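Local atomic coordinates of uncharacterized NTF2-like protein (Cytophaga hutchinsonii ATCC 33406, PDB entry 3F14), a protein that is of unknown function but has the NTF2-like fold of the SnoaL-like family, whose cone-shaped cavity commonly serves to bind small molecules. Residues His6-Ile9 and Ala10-Ser14. Numbering follows the deposited sequence.
Sequences HYSI and AQHFS
His-12 bends its imidazole back one helical turn to Ser-8, where ND1 donates to the Ser-8 carbonyl O at 2.9 Å, with an N-H...O angle of 148°. That oxygen is gripped twice, because His-12 N also reaches it at 3.0 Å; the two donors come from opposite faces of the carbonyl plane, the imidazole well above it. Histidine suits the place: its CG lies beside its own backbone N (chi1 -81°), which carries ND1 back toward the preceding turn. The short Ser-8 side chain sits beside the ring, its OG 3.5 Å from His-12 ND1. Replacing His-12 by an alanine would probably leave the Ser-8 carbonyl with its main-chain donor alone and weaken the packing of this side chain on Ala-20 and Val-21. One residue round the helix, toward solvent at the Tyr-7 end and with Gln-11 partly covered, these two side chains lie side by side in the one of two modelled Tyr-7 positions considered, ring and amide planes 30° apart. The bent Gln-11 chain sets its CG 3.7 Å from Tyr-7 CE1 and Gln-11 NE2 3.6 Å from Tyr-7 CZ, a loose and, given the second position, doubtful contact, while its OE1 bonds Asn-63 ND2. Both residues belong to helix 2-14, which packs on the strongly curved sheet of this NTF2-like (alpha + beta) fold, and its buried side packs closely. There Ala-10, with only a methyl, lets the helix settle close on Ile-73 and Ile-75 of strand 72-82; its N bonds His-6 O at 3.0 Å. Branched Ile-9 packs against Val-21 and Ile-104, and its carbonyl O receives Phe-13 N. The Phe-13 ring leads away from that turn to meet Trp-31 edge-to-face, next to a bound Tris molecule probably taken from the crystallisation liquor.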
ATOM      1  N   HIS A   6      -6.601  17.697  -1.271  1.00 22.04           N
ATOM      2  CA  HIS A   6      -6.315  16.302  -0.873  1.00 20.43           C
ATOM      3  C   HIS A   6      -4.836  15.945  -1.024  1.00 20.64           C
ATOM      4  O   HIS A   6      -4.235  15.344  -0.127  1.00 18.93           O
ATOM      5  CB  HIS A   6      -7.107  15.298  -1.713  1.00 20.46           C
ATOM      6  CG  HIS A   6      -8.584  15.289  -1.460  1.00 20.86           C
ATOM      7  ND1 HIS A   6      -9.469  14.580  -2.253  1.00 21.81           N
ATOM      8  CD2 HIS A   6      -9.333  15.901  -0.515  1.00 18.54           C
ATOM      9  CE1 HIS A   6     -10.698  14.738  -1.784  1.00 19.73           C
ATOM     10  NE2 HIS A   6     -10.640  15.534  -0.732  1.00 19.92           N
ATOM     11  N   TYR A   7      -4.262  16.281  -2.171  0.50 18.45           N
ATOM     12  CA  TYR A   7      -2.851  16.020  -2.453  0.50 19.41           C
ATOM     13  C   TYR A   7      -1.965  16.619  -1.365  0.50 19.06           C
ATOM     14  O   TYR A   7      -1.070  15.971  -0.855  0.50 18.38           O
ATOM     15  CB  TYR A   7      -2.481  16.598  -3.825  0.50 21.50           C
ATOM     16  CG  TYR A   7      -1.142  16.191  -4.381  0.50 21.62           C
ATOM     17  CD1 TYR A   7       0.027  16.868  -4.030  0.50 22.56           C
ATOM     18  CD2 TYR A   7      -1.044  15.144  -5.298  0.50 22.31           C
ATOM     19  CE1 TYR A   7       1.265  16.490  -4.565  0.50 24.51           C
ATOM     20  CE2 TYR A   7       0.172  14.767  -5.841  0.50 21.09           C
ATOM     21  CZ  TYR A   7       1.326  15.436  -5.470  0.50 20.07           C
ATOM     22  OH  TYR A   7       2.527  15.052  -6.015  0.50 23.24           O
ATOM     23  N   SER A   8      -2.212  17.876  -1.022  1.00 19.46           N
ATOM     24  CA  SER A   8      -1.416  18.554  -0.001  1.00 18.29           C
ATOM     25  C   SER A   8      -1.542  17.923   1.398  1.00 17.09           C
ATOM     26  O   SER A   8      -0.559  17.738   2.120  1.00 18.17           O
ATOM     27  CB  SER A   8      -1.844  20.022   0.067  1.00 20.38           C
ATOM     28  OG  SER A   8      -0.963  20.690   0.934  1.00 28.15           O
ATOM     29  N   ILE A   9      -2.766  17.615   1.762  1.00 17.22           N
ATOM     30  CA  ILE A   9      -3.053  16.999   3.059  1.00 21.11           C
ATOM     31  C   ILE A   9      -2.290  15.693   3.179  1.00 17.60           C
ATOM     32  O   ILE A   9      -1.587  15.463   4.164  1.00 17.89           O
ATOM     33  CB  ILE A   9      -4.548  16.698   3.226  1.00 20.18           C
ATOM     34  CG1 ILE A   9      -5.358  17.983   3.377  1.00 25.97           C
ATOM     35  CG2 ILE A   9      -4.784  15.821   4.469  1.00 21.68           C
ATOM     36  CD1 ILE A   9      -6.830  17.779   3.162  1.00 24.10           C
ATOM     37  N   ALA A  10      -2.407  14.852   2.165  1.00 17.20           N
ATOM     38  CA  ALA A  10      -1.766  13.531   2.156  1.00 19.17           C
ATOM     39  C   ALA A  10      -0.270  13.676   2.184  1.00 17.83           C
ATOM     40  O   ALA A  10       0.427  12.938   2.884  1.00 18.27           O
ATOM     41  CB  ALA A  10      -2.219  12.708   0.921  1.00 20.35           C
ATOM     42  N   GLN A  11       0.286  14.579   1.382  1.00 16.58           N
ATOM     43  CA  GLN A  11       1.720  14.812   1.404  1.00 17.70           C
ATOM     44  C   GLN A  11       2.227  15.180   2.786  1.00 17.50           C
ATOM     45  O   GLN A  11       3.224  14.628   3.238  1.00 17.93           O
ATOM     46  CB  GLN A  11       2.103  15.917   0.435  1.00 19.04           C
ATOM     47  CG  GLN A  11       1.997  15.542  -1.040  1.00 18.35           C
ATOM     48  CD  GLN A  11       3.121  14.633  -1.510  1.00 26.47           C
ATOM     49  OE1 GLN A  11       4.205  14.618  -0.923  1.00 22.25           O
ATOM     50  NE2 GLN A  11       2.876  13.892  -2.607  1.00 26.77           N
ATOM     51  N   HIS A  12       1.532  16.097   3.462  1.00 16.41           N
ATOM     52  CA  HIS A  12       1.936  16.496   4.806  1.00 17.26           C
ATOM     53  C   HIS A  12       1.855  15.361   5.795  1.00 16.63           C
ATOM     54  O   HIS A  12       2.804  15.093   6.513  1.00 17.21           O
ATOM     55  CB  HIS A  12       1.068  17.642   5.314  1.00 17.38           C
ATOM     56  CG  HIS A  12       1.486  18.982   4.809  1.00 21.68           C
ATOM     57  ND1 HIS A  12       0.875  19.604   3.739  1.00 30.00           N
ATOM     58  CD2 HIS A  12       2.458  19.818   5.241  1.00 23.24           C
ATOM     59  CE1 HIS A  12       1.444  20.788   3.546  1.00 27.00           C
ATOM     60  NE2 HIS A  12       2.407  20.940   4.442  1.00 25.63           N
ATOM     61  N   PHE A  13       0.747  14.605   5.810  1.00 15.29           N
ATOM     62  CA  PHE A  13       0.649  13.508   6.771  1.00 16.73           C
ATOM     63  C   PHE A  13       1.707  12.436   6.495  1.00 15.89           C
ATOM     64  O   PHE A  13       2.374  11.984   7.418  1.00 16.18           O
ATOM     65  CB  PHE A  13      -0.772  12.886   6.767  1.00 15.62           C
ATOM     66  CG  PHE A  13      -0.998  11.900   7.915  1.00 14.23           C
ATOM     67  CD1 PHE A  13      -0.587  10.591   7.849  1.00 15.52           C
ATOM     68  CD2 PHE A  13      -1.631  12.347   9.087  1.00 14.06           C
ATOM     69  CE1 PHE A  13      -0.749   9.737   8.920  1.00 16.08           C
ATOM     70  CE2 PHE A  13      -1.829  11.500  10.140  1.00 16.52           C
ATOM     71  CZ  PHE A  13      -1.363  10.197  10.085  1.00 16.65           C
ATOM     72  N   SER A  14       1.883  12.051   5.224  1.00 15.10           N
ATOM     73  CA  SER A  14       2.798  10.962   4.903  1.00 15.50           C
ATOM     74  C   SER A  14       4.253  11.304   5.239  1.00 16.60           C
ATOM     75  O   SER A  14       5.042  10.445   5.565  1.00 15.92           O
ATOM     76  CB  SER A  14       2.666  10.539   3.431  1.00 17.59           C
ATOM     77  OG  SER A  14       1.514   9.672   3.258  1.00 16.98           O
TER